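Local atomic coordinates of hydrogenase maturation factor (Thermoanaerobacter tengcongensis, PDB entry 3VTH), a protein that probably transfers the carbamoyl group of carbamoyl phosphate, at the expense of ATP, to the C-terminal cysteine of HypE during maturation of [NiFe]-hydrogenases. Residues F30-K35 and R65-N70; V105-D110 and E147-D152; A605-V610 and L651-I656; R553-F558 and K567-Q572. All coordinates share one frame; numbering follows the deposited sequence. Where two conformers were deposited one is given.

How the contacts relate
The four contacts fall into two pairs at opposite sides of the chain's centre. Contacts 1 and 2 have centres 22 Å apart and do not touch, yet both lie near the predicted acylphosphatase residues: the side chain of Ile32 is about 10 Å from that of Arg26, and the side chain of Val105 about 8 Å from that of Asn44. Contacts 3 and 4, with centres 10 Å apart, share one packed helical region of the Kae1-like part. Leu607 CD2 meets Phe569 CG at 3.7 Å, and Leu653 CD1 meets Phe558 CB at 3.5 Å. The side chains of Ile608 and Ala555 are about 13 and 14 Å from the bound nucleotide analogue AP2. Contacts 1 and 3 have centres 64 Å apart.

Contact 1: residues F30-K35 and R65-N70; sequences FNIAQK and REIKEN
Ile32 meets two successive residues, Glu66 and Ile67, with different branches of its side chain. Its CG1 lies between the backbone N and the carbonyl carbon (chi1 60°), and from there the ethyl arm extends across the gap until CD1 comes to 3.7 Å from Ile67 CG1. The two isoleucine side chains stand nearly perpendicular, so the CD1 end of Ile32 abuts the CG1 methylene of Ile67. The same methyl, Ile32 CD1, is 4.0 Å from Glu66 CB. The second branch takes another partner: Ile32 CG2 is 3.6 Å from Glu66 OE1, a van der Waals approach of a methyl to a carboxylate oxygen. Glu66 bends at chi2 (-84°), and its side chain slants across that of Ile32. Lys35, one turn further along, reaches over with a fully extended chain, but its NZ remains 4.5 Å from Glu66 OE1. At that separation any attraction between the two opposite charges would probably be a modest, long-range one at the solvent-facing margin of the contact. The axes of the short helical segments approach to 11.1 Å, with their directions 143° apart, which makes the pair roughly antiparallel. Phe63, on the second helix, also touches Ile32, whereas Ile67 reaches back to Phe25 and Phe28 of the first. Helices 25-35 and 57-69 are the two helices of the acylphosphatase-like α/β sandwich; each follows a strand of its mixed sheet, and Ala33 and Phe30 of the first helix rest on Phe93 in the edge strand 93-95.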
loop_
_atom_site.group_PDB
_atom_site.type_symbol
_atom_site.label_atom_id
_atom_site.label_comp_id
_atom_site.label_asym_id
_atom_site.label_seq_id
_atom_site.Cartn_x
_atom_site.Cartn_y
_atom_site.Cartn_z
ATOM N N PHE A 30 -33.164 -4.729 6.973
ATOM C CA PHE A 30 -34.458 -5.364 6.775
ATOM C C PHE A 30 -34.751 -6.348 7.904
ATOM O O PHE A 30 -35.849 -6.365 8.478
ATOM C CB PHE A 30 -34.508 -6.089 5.423
ATOM C CG PHE A 30 -35.807 -6.806 5.176
ATOM C CD1 PHE A 30 -35.984 -8.117 5.606
ATOM C CD2 PHE A 30 -36.855 -6.168 4.507
ATOM C CE1 PHE A 30 -37.207 -8.798 5.381
ATOM C CE2 PHE A 30 -38.082 -6.832 4.277
ATOM C CZ PHE A 30 -38.260 -8.143 4.711
ATOM N N ASN A 31 -33.754 -7.165 8.204
ATOM C CA ASN A 31 -33.949 -8.245 9.157
ATOM C C ASN A 31 -34.111 -7.733 10.588
ATOM O O ASN A 31 -34.979 -8.217 11.307
ATOM C CB ASN A 31 -32.846 -9.306 9.020
ATOM C CG ASN A 31 -32.978 -10.127 7.730
ATOM O OD1 ASN A 31 -32.037 -10.213 6.929
ATOM N ND2 ASN A 31 -34.147 -10.726 7.523
ATOM N N ILE A 32 -33.326 -6.738 10.995
ATOM C CA ILE A 32 -33.508 -6.197 12.342
ATOM C C ILE A 32 -34.775 -5.314 12.437
ATOM O O ILE A 32 -35.448 -5.290 13.475
ATOM C CB ILE A 32 -32.223 -5.524 12.915
ATOM C CG1 ILE A 32 -31.753 -4.358 12.046
ATOM C CG2 ILE A 32 -31.079 -6.562 13.030
ATOM C CD1 ILE A 32 -30.796 -3.411 12.772
ATOM N N ALA A 33 -35.153 -4.658 11.340
ATOM C CA ALA A 33 -36.424 -3.911 11.328
ATOM C C ALA A 33 -37.614 -4.859 11.553
ATOM O O ALA A 33 -38.537 -4.538 12.309
ATOM C CB ALA A 33 -36.598 -3.144 10.034
ATOM N N GLN A 34 -37.585 -6.027 10.910
ATOM C CA GLN A 34 -38.636 -7.037 11.120
ATOM C C GLN A 34 -38.616 -7.561 12.560
ATOM O O GLN A 34 -39.662 -7.759 13.181
ATOM C CB GLN A 34 -38.494 -8.200 10.133
ATOM C CG GLN A 34 -38.461 -7.785 8.679
ATOM C CD GLN A 34 -39.761 -8.035 7.948
ATOM O OE1 GLN A 34 -40.188 -9.184 7.793
ATOM N NE2 GLN A 34 -40.379 -6.971 7.453
ATOM N N LYS A 35 -37.414 -7.761 13.086
ATOM C CA LYS A 35 -37.215 -8.283 14.436
ATOM C C LYS A 35 -37.860 -7.368 15.472
ATOM O O LYS A 35 -38.464 -7.839 16.434
ATOM C CB LYS A 35 -35.723 -8.385 14.728
ATOM C CG LYS A 35 -35.360 -9.161 15.976
ATOM C CD LYS A 35 -33.868 -9.039 16.235
ATOM C CE LYS A 35 -33.486 -9.584 17.614
ATOM N NZ LYS A 35 -32.052 -9.252 17.879
ATOM N N ARG A 65 -29.449 0.538 18.400
ATOM C CA ARG A 65 -28.427 -0.125 19.210
ATOM C C ARG A 65 -27.827 -1.334 18.483
ATOM O O ARG A 65 -26.617 -1.547 18.539
ATOM C CB ARG A 65 -29.027 -0.553 20.547
ATOM C CG ARG A 65 -28.034 -0.822 21.655
ATOM C CD ARG A 65 -28.747 -0.908 23.029
ATOM N NE ARG A 65 -29.725 -2.001 23.072
ATOM C CZ ARG A 65 -31.036 -1.864 23.299
ATOM N NH1 ARG A 65 -31.581 -0.669 23.539
ATOM N NH2 ARG A 65 -31.810 -2.947 23.309
ATOM N N GLU A 66 -28.668 -2.119 17.803
ATOM C CA GLU A 66 -28.162 -3.252 17.008
ATOM C C GLU A 66 -27.231 -2.792 15.894
ATOM O O GLU A 66 -26.183 -3.396 15.675
ATOM C CB GLU A 66 -29.289 -4.106 16.432
ATOM C CG GLU A 66 -29.599 -5.364 17.237
ATOM C CD GLU A 66 -28.686 -6.525 16.873
ATOM O OE1 GLU A 66 -28.782 -7.023 15.731
ATOM O OE2 GLU A 66 -27.876 -6.946 17.731
ATOM N N ILE A 67 -27.610 -1.722 15.202
ATOM C CA ILE A 67 -26.754 -1.169 14.159
ATOM C C ILE A 67 -25.408 -0.732 14.742
ATOM O O ILE A 67 -24.359 -1.084 14.202
ATOM C CB ILE A 67 -27.410 0.003 13.417
ATOM C CG1 ILE A 67 -28.600 -0.486 12.592
ATOM C CG2 ILE A 67 -26.382 0.669 12.495
ATOM C CD1 ILE A 67 -29.472 0.622 12.024
ATOM N N LYS A 68 -25.442 0.009 15.850
ATOM C CA LYS A 68 -24.225 0.505 16.494
ATOM C C LYS A 68 -23.370 -0.637 17.049
ATOM O O LYS A 68 -22.144 -0.578 16.974
ATOM C CB LYS A 68 -24.555 1.527 17.602
ATOM C CG LYS A 68 -25.277 2.797 17.090
ATOM C CD LYS A 68 -25.696 3.722 18.222
ATOM C CE LYS A 68 -25.987 5.133 17.721
ATOM N NZ LYS A 68 -26.499 6.024 18.814
ATOM N N GLU A 69 -24.014 -1.672 17.590
ATOM C CA GLU A 69 -23.308 -2.759 18.286
ATOM C C GLU A 69 -22.763 -3.863 17.386
ATOM O O GLU A 69 -21.659 -4.359 17.618
ATOM C CB GLU A 69 -24.184 -3.383 19.373
ATOM C CG GLU A 69 -24.090 -2.677 20.710
ATOM C CD GLU A 69 -25.123 -3.167 21.715
ATOM O OE1 GLU A 69 -25.690 -4.269 21.529
ATOM O OE2 GLU A 69 -25.368 -2.439 22.697
ATOM N N ASN A 70 -23.546 -4.300 16.403
ATOM C CA ASN A 70 -23.004 -5.281 15.452
ATOM C C ASN A 70 -23.354 -5.000 14.009
ATOM O O ASN A 70 -24.158 -5.712 13.405
ATOM C CB ASN A 70 -23.260 -6.740 15.855
ATOM C CG ASN A 70 -24.688 -7.024 16.116
ATOM O OD1 ASN A 70 -25.168 -6.864 17.246
ATOM N ND2 ASN A 70 -25.393 -7.493 15.086
#

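Contact 2: residues V105-D110 and E147-D152; sequences VPVSPD and EDIPYD
Ile149 packs against two valines of the facing segment, meeting Val105 mainly along CB, CG1 and CD1, and Val107 through CG2 alone. Val105 CG1 is the busiest atom: it lies 3.8 Å from Ile149 CG1, 3.9 Å from Ile149 CB and 4.0 Å from Ile149 CD1. The Val105 and Ile149 side chains run past each other in opposite senses, so a single methyl touches several carbons of the isoleucine. Both direct their CG1 into the crowded position between backbone N and carbonyl carbon (chi1 60° for Val105, 58° for Ile149), turning these branches toward each other. Val107 CG2, in turn, meets Ile149 CG2 at 3.9 Å, the side chains crossing at a slant. An alanine in place of Ile149 would keep CB but is likely to leave Val105 CG1 and Val107 CG2 facing a gap in this buried apolar cluster. Further out, the backbones are fixed separately. The peptide bond between Ile149 and Pro150 is cis, and Ser108 OG donates to Pro109 O at 2.9 Å, in the carbonyl plane and onto a lone pair. Asp110 OD1 accepts from Ser144 OG and Arg142 N, while Asp148 pairs with Arg451. Asp152 forms a salt bridge with Arg26, a predicted acylphosphatase active-site residue, and the Tyr151 backbone N binds Gln21 OE1. Neither segment is regular helix or strand. One precedes Cys114 and the other follows Cys139, so their apolar contact brings together the two ends of the Cys4 zinc finger formed by Cys114, Cys117, Cys136 and Cys139.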
loop_
_atom_site.group_PDB
_atom_site.type_symbol
_atom_site.label_atom_id
_atom_site.label_comp_id
_atom_site.label_asym_id
_atom_site.label_seq_id
_atom_site.Cartn_x
_atom_site.Cartn_y
_atom_site.Cartn_z
ATOM N N VAL A 105 -19.926 8.729 -1.677
ATOM C CA VAL A 105 -19.825 7.681 -0.681
ATOM C C VAL A 105 -18.532 6.890 -0.886
ATOM O O VAL A 105 -18.127 6.631 -2.024
ATOM C CB VAL A 105 -21.078 6.741 -0.713
ATOM C CG1 VAL A 105 -21.226 6.072 -2.073
ATOM C CG2 VAL A 105 -21.015 5.680 0.411
ATOM N N PRO A 106 -17.862 6.519 0.216
ATOM C CA PRO A 106 -16.711 5.627 0.087
ATOM C C PRO A 106 -17.099 4.281 -0.569
ATOM O O PRO A 106 -18.278 3.900 -0.554
ATOM C CB PRO A 106 -16.293 5.399 1.536
ATOM C CG PRO A 106 -16.698 6.680 2.232
ATOM C CD PRO A 106 -18.001 7.066 1.586
ATOM N N VAL A 107 -16.097 3.597 -1.133
ATOM C CA VAL A 107 -16.256 2.303 -1.795
ATOM C C VAL A 107 -15.425 1.261 -1.039
ATOM O O VAL A 107 -14.267 1.523 -0.664
ATOM C CB VAL A 107 -15.850 2.388 -3.292
ATOM C CG1 VAL A 107 -15.662 0.995 -3.934
ATOM C CG2 VAL A 107 -16.922 3.180 -4.095
ATOM N N SER A 108 -16.024 0.095 -0.803
ATOM C CA SER A 108 -15.340 -0.996 -0.115
ATOM C C SER A 108 -14.127 -1.509 -0.901
ATOM O O SER A 108 -14.200 -1.652 -2.121
ATOM C CB SER A 108 -16.294 -2.168 0.143
ATOM O OG SER A 108 -15.599 -3.232 0.816
ATOM N N PRO A 109 -13.014 -1.797 -0.206
ATOM C CA PRO A 109 -11.983 -2.585 -0.896
ATOM C C PRO A 109 -12.477 -4.005 -1.241
ATOM O O PRO A 109 -13.481 -4.484 -0.693
ATOM C CB PRO A 109 -10.830 -2.655 0.123
ATOM C CG PRO A 109 -11.058 -1.457 1.029
ATOM C CD PRO A 109 -12.564 -1.329 1.120
ATOM N N ASP A 110 -11.773 -4.639 -2.169
ATOM C CA ASP A 110 -11.918 -6.066 -2.468
ATOM C C ASP A 110 -11.548 -6.917 -1.265
ATOM O O ASP A 110 -10.558 -6.635 -0.577
ATOM C CB ASP A 110 -11.006 -6.418 -3.643
ATOM C CG ASP A 110 -11.253 -5.526 -4.829
ATOM O OD1 ASP A 110 -12.301 -5.713 -5.486
ATOM O OD2 ASP A 110 -10.440 -4.599 -5.060
ATOM N N GLU A 147 -18.402 0.129 -11.119
ATOM C CA GLU A 147 -18.305 1.170 -12.138
ATOM C C GLU A 147 -18.752 2.532 -11.624
ATOM O O GLU A 147 -18.337 3.559 -12.151
ATOM C CB GLU A 147 -19.169 0.817 -13.351
ATOM C CG GLU A 147 -18.876 -0.540 -13.972
ATOM C CD GLU A 147 -19.825 -0.862 -15.110
ATOM O OE1 GLU A 147 -20.863 -0.182 -15.252
ATOM O OE2 GLU A 147 -19.538 -1.798 -15.871
ATOM N N ASP A 148 -19.630 2.529 -10.620
ATOM C CA ASP A 148 -20.347 3.726 -10.206
ATOM C C ASP A 148 -21.099 3.378 -8.933
ATOM O O ASP A 148 -21.247 2.196 -8.599
ATOM C CB ASP A 148 -21.350 4.134 -11.300
ATOM C CG ASP A 148 -21.792 5.604 -11.210
ATOM O OD1 ASP A 148 -21.231 6.391 -10.416
ATOM O OD2 ASP A 148 -22.726 5.972 -11.951
ATOM N N ILE A 149 -21.569 4.411 -8.234
ATOM C CA ILE A 149 -22.385 4.256 -7.031
ATOM C C ILE A 149 -23.697 4.971 -7.311
ATOM O O ILE A 149 -23.767 5.704 -8.296
ATOM C CB ILE A 149 -21.671 4.823 -5.765
ATOM C CG1 ILE A 149 -21.321 6.322 -5.913
ATOM C CG2 ILE A 149 -20.431 4.015 -5.478
ATOM C CD1 ILE A 149 -22.488 7.283 -5.640
ATOM N N PRO A 150 -24.751 4.753 -6.482
ATOM C CA PRO A 150 -24.883 3.861 -5.335
ATOM C C PRO A 150 -24.650 2.413 -5.745
ATOM O O PRO A 150 -25.073 2.000 -6.838
ATOM C CB PRO A 150 -26.340 4.045 -4.900
ATOM C CG PRO A 150 -26.751 5.349 -5.415
ATOM C CD PRO A 150 -25.966 5.560 -6.690
ATOM N N TYR A 151 -23.969 1.667 -4.881
ATOM C CA TYR A 151 -23.648 0.264 -5.155
ATOM C C TYR A 151 -24.926 -0.545 -5.398
ATOM O O TYR A 151 -25.863 -0.498 -4.604
ATOM C CB TYR A 151 -22.838 -0.326 -4.002
ATOM C CG TYR A 151 -22.573 -1.817 -4.095
ATOM C CD1 TYR A 151 -23.376 -2.727 -3.410
ATOM C CD2 TYR A 151 -21.513 -2.310 -4.854
ATOM C CE1 TYR A 151 -23.134 -4.105 -3.480
ATOM C CE2 TYR A 151 -21.247 -3.685 -4.926
ATOM C CZ TYR A 151 -22.060 -4.569 -4.231
ATOM O OH TYR A 151 -21.814 -5.919 -4.283
ATOM N N ASP A 152 -24.959 -1.240 -6.536
ATOM C CA ASP A 152 -26.009 -2.179 -6.894
ATOM C C ASP A 152 -25.414 -3.067 -7.979
ATOM O O ASP A 152 -24.491 -2.657 -8.657
ATOM C CB ASP A 152 -27.225 -1.448 -7.483
ATOM C CG ASP A 152 -28.216 -1.014 -6.423
ATOM O OD1 ASP A 152 -28.557 -1.825 -5.531
ATOM O OD2 ASP A 152 -28.660 0.145 -6.489
#

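Contact 3: residues A605-V610 and L651-I656; sequences AALIGV and LILRQI
Two isoleucine methyls, Ile608 CG2 and Ile656 CG2, press to 3.5 Å, closer than usual van der Waals contact. The pressure falls where helix 597-607 finishes in a Schellman motif: Val610 N bonds to Ala605 O at 2.8 Å and Gly609 N to Ala606 O at 3.2 Å, with Gly609 at positive phi as the C-prime residue. Ile608 is the first residue to leave helical geometry, and its side chain still faces the passing helix 649-662. With CG1 between the backbone N and the carbonyl carbon (chi1 70°), CG2 is the branch that meets Ile656, and the two side chains cross at a slant. Ile669, on helix 666-692, touches both isoleucines, and Val604 packs on Leu653 and Ile656, so the contact belongs to the buried interior of the second Kae1-like subdomain. Here the capped C-terminal end of one helix packs against the side of another. One turn away from Ile656, Leu653 meets Leu607 at about a right angle. Leu607 CD1 is the single methyl that does the work, lying 3.6 Å from Leu653 CD2, 3.9 Å from Leu653 CD1 and 4.0 Å from Leu653 CB.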
loop_
_atom_site.group_PDB
_atom_site.type_symbol
_atom_site.label_atom_id
_atom_site.label_comp_id
_atom_site.label_asym_id
_atom_site.label_seq_id
_atom_site.Cartn_x
_atom_site.Cartn_y
_atom_site.Cartn_z
ATOM N N ALA A 605 27.469 -0.075 1.707
ATOM C CA ALA A 605 27.354 -1.399 1.069
ATOM C C ALA A 605 28.492 -1.641 0.055
ATOM O O ALA A 605 29.081 -2.732 0.016
ATOM C CB ALA A 605 25.994 -1.577 0.412
ATOM N N ALA A 606 28.806 -0.609 -0.729
ATOM C CA ALA A 606 29.883 -0.670 -1.725
ATOM C C ALA A 606 31.262 -0.801 -1.070
ATOM O O ALA A 606 32.095 -1.592 -1.504
ATOM C CB ALA A 606 29.842 0.574 -2.632
ATOM N N LEU A 607 31.474 -0.024 -0.010
ATOM C CA LEU A 607 32.758 0.031 0.670
ATOM C C LEU A 607 33.098 -1.273 1.345
ATOM O O LEU A 607 34.263 -1.665 1.366
ATOM C CB LEU A 607 32.795 1.171 1.693
ATOM C CG LEU A 607 33.109 2.543 1.086
ATOM C CD1 LEU A 607 32.835 3.657 2.097
ATOM C CD2 LEU A 607 34.570 2.597 0.598
ATOM N N ILE A 608 32.101 -1.942 1.920
ATOM C CA ILE A 608 32.384 -3.232 2.559
ATOM C C ILE A 608 32.110 -4.425 1.640
ATOM O O ILE A 608 32.068 -5.574 2.085
ATOM C CB ILE A 608 31.742 -3.366 3.960
ATOM C CG1 ILE A 608 30.211 -3.476 3.871
ATOM C CG2 ILE A 608 32.155 -2.156 4.835
ATOM C CD1 ILE A 608 29.555 -3.810 5.207
ATOM N N GLY A 609 31.948 -4.142 0.353
ATOM C CA GLY A 609 31.852 -5.192 -0.653
ATOM C C GLY A 609 30.586 -6.029 -0.621
ATOM O O GLY A 609 30.610 -7.193 -1.031
ATOM N N VAL A 610 29.486 -5.455 -0.178
ATOM C CA VAL A 610 28.200 -6.113 -0.255
ATOM C C VAL A 610 27.778 -6.264 -1.701
ATOM O O VAL A 610 27.404 -7.298 -2.121
ATOM C CB VAL A 610 27.146 -5.363 0.544
ATOM C CG1 VAL A 610 25.759 -5.879 0.295
ATOM C CG2 VAL A 610 27.444 -5.435 1.971
ATOM N N LEU A 651 33.425 10.784 7.792
ATOM C CA LEU A 651 34.136 10.463 9.044
ATOM C C LEU A 651 33.723 9.107 9.635
ATOM O O LEU A 651 34.534 8.403 10.261
ATOM C CB LEU A 651 33.917 11.584 10.068
ATOM C CG LEU A 651 34.439 12.966 9.640
ATOM C CD1 LEU A 651 34.133 14.030 10.691
ATOM C CD2 LEU A 651 35.949 12.890 9.354
ATOM N N ILE A 652 32.460 8.760 9.430
ATOM C CA ILE A 652 31.909 7.476 9.820
ATOM C C ILE A 652 32.394 6.403 8.839
ATOM O O ILE A 652 32.785 5.309 9.258
ATOM C CB ILE A 652 30.353 7.542 9.862
ATOM C CG1 ILE A 652 29.910 8.460 11.004
ATOM C CG2 ILE A 652 29.721 6.142 10.022
ATOM C CD1 ILE A 652 28.512 8.967 10.873
ATOM N N LEU A 653 32.400 6.735 7.540
ATOM C CA LEU A 653 32.918 5.808 6.520
ATOM C C LEU A 653 34.386 5.436 6.776
ATOM O O LEU A 653 34.784 4.309 6.508
ATOM C CB LEU A 653 32.738 6.352 5.092
ATOM C CG LEU A 653 31.313 6.512 4.544
ATOM C CD1 LEU A 653 31.358 7.125 3.142
ATOM C CD2 LEU A 653 30.567 5.177 4.517
ATOM N N ARG A 654 35.177 6.370 7.303
ATOM C CA ARG A 654 36.575 6.061 7.691
ATOM C C ARG A 654 36.682 4.918 8.679
ATOM O O ARG A 654 37.521 4.041 8.507
ATOM C CB ARG A 654 37.251 7.263 8.328
ATOM C CG ARG A 654 37.747 8.236 7.328
ATOM C CD ARG A 654 38.624 9.291 7.950
ATOM N NE ARG A 654 38.441 10.536 7.213
ATOM C CZ ARG A 654 39.006 11.692 7.529
ATOM N NH1 ARG A 654 39.813 11.772 8.575
ATOM N NH2 ARG A 654 38.764 12.765 6.789
ATOM N N GLN A 655 35.845 4.943 9.717
ATOM C CA GLN A 655 35.847 3.901 10.757
ATOM C C GLN A 655 35.308 2.567 10.215
ATOM O O GLN A 655 35.797 1.502 10.577
ATOM C CB GLN A 655 35.031 4.351 11.976
ATOM C CG GLN A 655 35.579 5.608 12.711
ATOM C CD GLN A 655 34.498 6.300 13.511
ATOM O OE1 GLN A 655 33.933 7.317 13.077
ATOM N NE2 GLN A 655 34.145 5.718 14.641
ATOM N N ILE A 656 34.291 2.641 9.361
ATOM C CA ILE A 656 33.735 1.457 8.701
ATOM C C ILE A 656 34.782 0.740 7.852
ATOM O O ILE A 656 34.934 -0.486 7.956
ATOM C CB ILE A 656 32.523 1.820 7.831
ATOM C CG1 ILE A 656 31.310 2.085 8.723
ATOM C CG2 ILE A 656 32.212 0.694 6.830
ATOM C CD1 ILE A 656 30.147 2.769 8.009
#

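Contact 4: residues R553-F558 and K567-Q572; sequences RTALGF and KNFVEQ
Glu571 N donates to Lys567 O at 2.9 Å, the shortest polar bond within the two segments, and closes the turn from which Phe569 and Val570 reach Ala555 and Leu556. Phe569 carries most of the contact. Its CG is anti to the backbone N (chi1 172°), which sends the ring out toward the other helix, where CZ comes to 3.6 Å from Ala555 CB. The neighbouring ring atom, Phe569 CE2, is 4.0 Å from that same Ala555 CB. Leu556 adds a second touch to the same end of the ring, its CD2 lying 3.8 Å from Phe569 CE2, and both partners approach the ring obliquely. Leu556 CD2 also reaches Val570 CG1 at 4.1 Å, so this one methyl touches both the aromatic ring and the valine. Helices 551-559 and 567-572 follow one another in the chain, joined by a short loop, and form a splayed, roughly antiparallel helical hairpin in the helical part of the chain that runs from strand 530-542 to strand 591-594 of the second Kae1-like subdomain. The axes of their short segments approach to 11.3 Å, at 135° between directions. Helix 575-587 closes over Leu556 with Leu578 and Ile581, and the hydroxyl of Tyr657 is hydrogen-bonded to Asn568 N at the start of the second helix. Away from the packed side, Lys567 NZ makes a salt bridge with Glu571 OE1 at 3.3 Å, weak as a hydrogen bond. Gln572 NE2 folds back to give Asn568 O a weak bond of 3.4 Å, with an N-H...O angle of 150°.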
loop_
_atom_site.group_PDB
_atom_site.type_symbol
_atom_site.label_atom_id
_atom_site.label_comp_id
_atom_site.label_asym_id
_atom_site.label_seq_id
_atom_site.Cartn_x
_atom_site.Cartn_y
_atom_site.Cartn_z
ATOM N N ARG A 553 30.186 4.305 -7.557
ATOM C CA ARG A 553 30.263 5.732 -7.889
ATOM C C ARG A 553 29.735 6.604 -6.757
ATOM O O ARG A 553 30.244 7.699 -6.502
ATOM C CB ARG A 553 29.476 6.036 -9.163
ATOM C CG ARG A 553 30.010 5.357 -10.433
ATOM C CD ARG A 553 29.081 5.625 -11.619
ATOM N NE ARG A 553 28.984 7.049 -11.958
ATOM C CZ ARG A 553 29.549 7.620 -13.022
ATOM N NH1 ARG A 553 30.257 6.903 -13.891
ATOM N NH2 ARG A 553 29.398 8.921 -13.226
ATOM N N THR A 554 28.700 6.117 -6.082
ATOM C CA THR A 554 28.173 6.804 -4.917
ATOM C C THR A 554 29.222 6.801 -3.818
ATOM O O THR A 554 29.471 7.834 -3.197
ATOM C CB THR A 554 26.864 6.160 -4.403
ATOM O OG1 THR A 554 25.828 6.414 -5.350
ATOM C CG2 THR A 554 26.455 6.769 -3.063
ATOM N N ALA A 555 29.849 5.647 -3.591
ATOM C CA ALA A 555 30.911 5.558 -2.588
ATOM C C ALA A 555 32.068 6.512 -2.900
ATOM O O ALA A 555 32.589 7.172 -2.002
ATOM C CB ALA A 555 31.417 4.126 -2.452
ATOM N N LEU A 556 32.483 6.576 -4.163
ATOM C CA LEU A 556 33.565 7.495 -4.561
ATOM C C LEU A 556 33.208 8.962 -4.281
ATOM O O LEU A 556 34.040 9.751 -3.814
ATOM C CB LEU A 556 33.916 7.307 -6.038
ATOM C CG LEU A 556 34.637 5.999 -6.364
ATOM C CD1 LEU A 556 34.731 5.811 -7.854
ATOM C CD2 LEU A 556 36.041 5.983 -5.716
ATOM N N GLY A 557 31.975 9.324 -4.591
ATOM C CA GLY A 557 31.453 10.630 -4.213
ATOM C C GLY A 557 31.588 10.902 -2.719
ATOM O O GLY A 557 32.051 11.971 -2.320
ATOM N N PHE A 558 31.211 9.936 -1.888
ATOM C CA PHE A 558 31.257 10.125 -0.426
ATOM C C PHE A 558 32.691 10.274 0.099
ATOM O O PHE A 558 32.911 10.927 1.135
ATOM C CB PHE A 558 30.526 8.987 0.310
ATOM C CG PHE A 558 29.045 9.234 0.504
ATOM C CD1 PHE A 558 28.500 9.318 1.783
ATOM C CD2 PHE A 558 28.207 9.439 -0.591
ATOM C CE1 PHE A 558 27.118 9.562 1.974
ATOM C CE2 PHE A 558 26.839 9.679 -0.413
ATOM C CZ PHE A 558 26.298 9.750 0.883
ATOM N N LYS A 567 42.385 2.874 -0.056
ATOM C CA LYS A 567 43.197 2.247 -1.105
ATOM C C LYS A 567 42.607 0.974 -1.719
ATOM O O LYS A 567 42.464 0.895 -2.937
ATOM C CB LYS A 567 44.620 1.986 -0.587
ATOM C CG LYS A 567 45.532 1.182 -1.522
ATOM C CD LYS A 567 46.923 0.983 -0.881
ATOM C CE LYS A 567 47.882 0.185 -1.769
ATOM N NZ LYS A 567 47.608 -1.283 -1.748
ATOM N N ASN A 568 42.283 -0.011 -0.875
ATOM C CA ASN A 568 41.806 -1.325 -1.325
ATOM C C ASN A 568 40.517 -1.218 -2.143
ATOM O O ASN A 568 40.375 -1.885 -3.175
ATOM C CB ASN A 568 41.573 -2.256 -0.124
ATOM C CG ASN A 568 41.449 -3.719 -0.525
ATOM O OD1 ASN A 568 42.426 -4.343 -0.941
ATOM N ND2 ASN A 568 40.258 -4.280 -0.378
ATOM N N PHE A 569 39.580 -0.394 -1.667
ATOM C CA PHE A 569 38.366 -0.103 -2.413
ATOM C C PHE A 569 38.649 0.594 -3.753
ATOM O O PHE A 569 38.168 0.145 -4.794
ATOM C CB PHE A 569 37.373 0.732 -1.582
ATOM C CG PHE A 569 36.193 1.207 -2.373
ATOM C CD1 PHE A 569 35.148 0.333 -2.678
ATOM C CD2 PHE A 569 36.134 2.520 -2.838
ATOM C CE1 PHE A 569 34.056 0.752 -3.433
ATOM C CE2 PHE A 569 35.034 2.963 -3.584
ATOM C CZ PHE A 569 33.995 2.072 -3.891
ATOM N N VAL A 570 39.402 1.693 -3.732
ATOM C CA VAL A 570 39.615 2.465 -4.967
ATOM C C VAL A 570 40.406 1.675 -6.028
ATOM O O VAL A 570 40.138 1.785 -7.220
ATOM C CB VAL A 570 40.245 3.888 -4.722
ATOM C CG1 VAL A 570 39.405 4.703 -3.732
ATOM C CG2 VAL A 570 41.652 3.785 -4.224
ATOM N N GLU A 571 41.356 0.855 -5.584
ATOM C CA GLU A 571 42.138 0.013 -6.498
ATOM C C GLU A 571 41.330 -0.999 -7.302
ATOM O O GLU A 571 41.773 -1.413 -8.374
ATOM C CB GLU A 571 43.261 -0.693 -5.750
ATOM C CG GLU A 571 44.470 0.190 -5.564
ATOM C CD GLU A 571 45.624 -0.524 -4.893
ATOM O OE1 GLU A 571 45.390 -1.550 -4.207
ATOM O OE2 GLU A 571 46.768 -0.050 -5.052
ATOM N N GLN A 572 40.157 -1.376 -6.783
ATOM C CA GLN A 572 39.240 -2.299 -7.452
ATOM C C GLN A 572 38.497 -1.613 -8.589
ATOM O O GLN A 572 37.990 -2.282 -9.491
ATOM C CB GLN A 572 38.190 -2.840 -6.474
ATOM C CG GLN A 572 38.704 -3.842 -5.435
ATOM C CD GLN A 572 37.593 -4.280 -4.482
ATOM O OE1 GLN A 572 36.851 -5.226 -4.761
ATOM N NE2 GLN A 572 37.470 -3.585 -3.355
#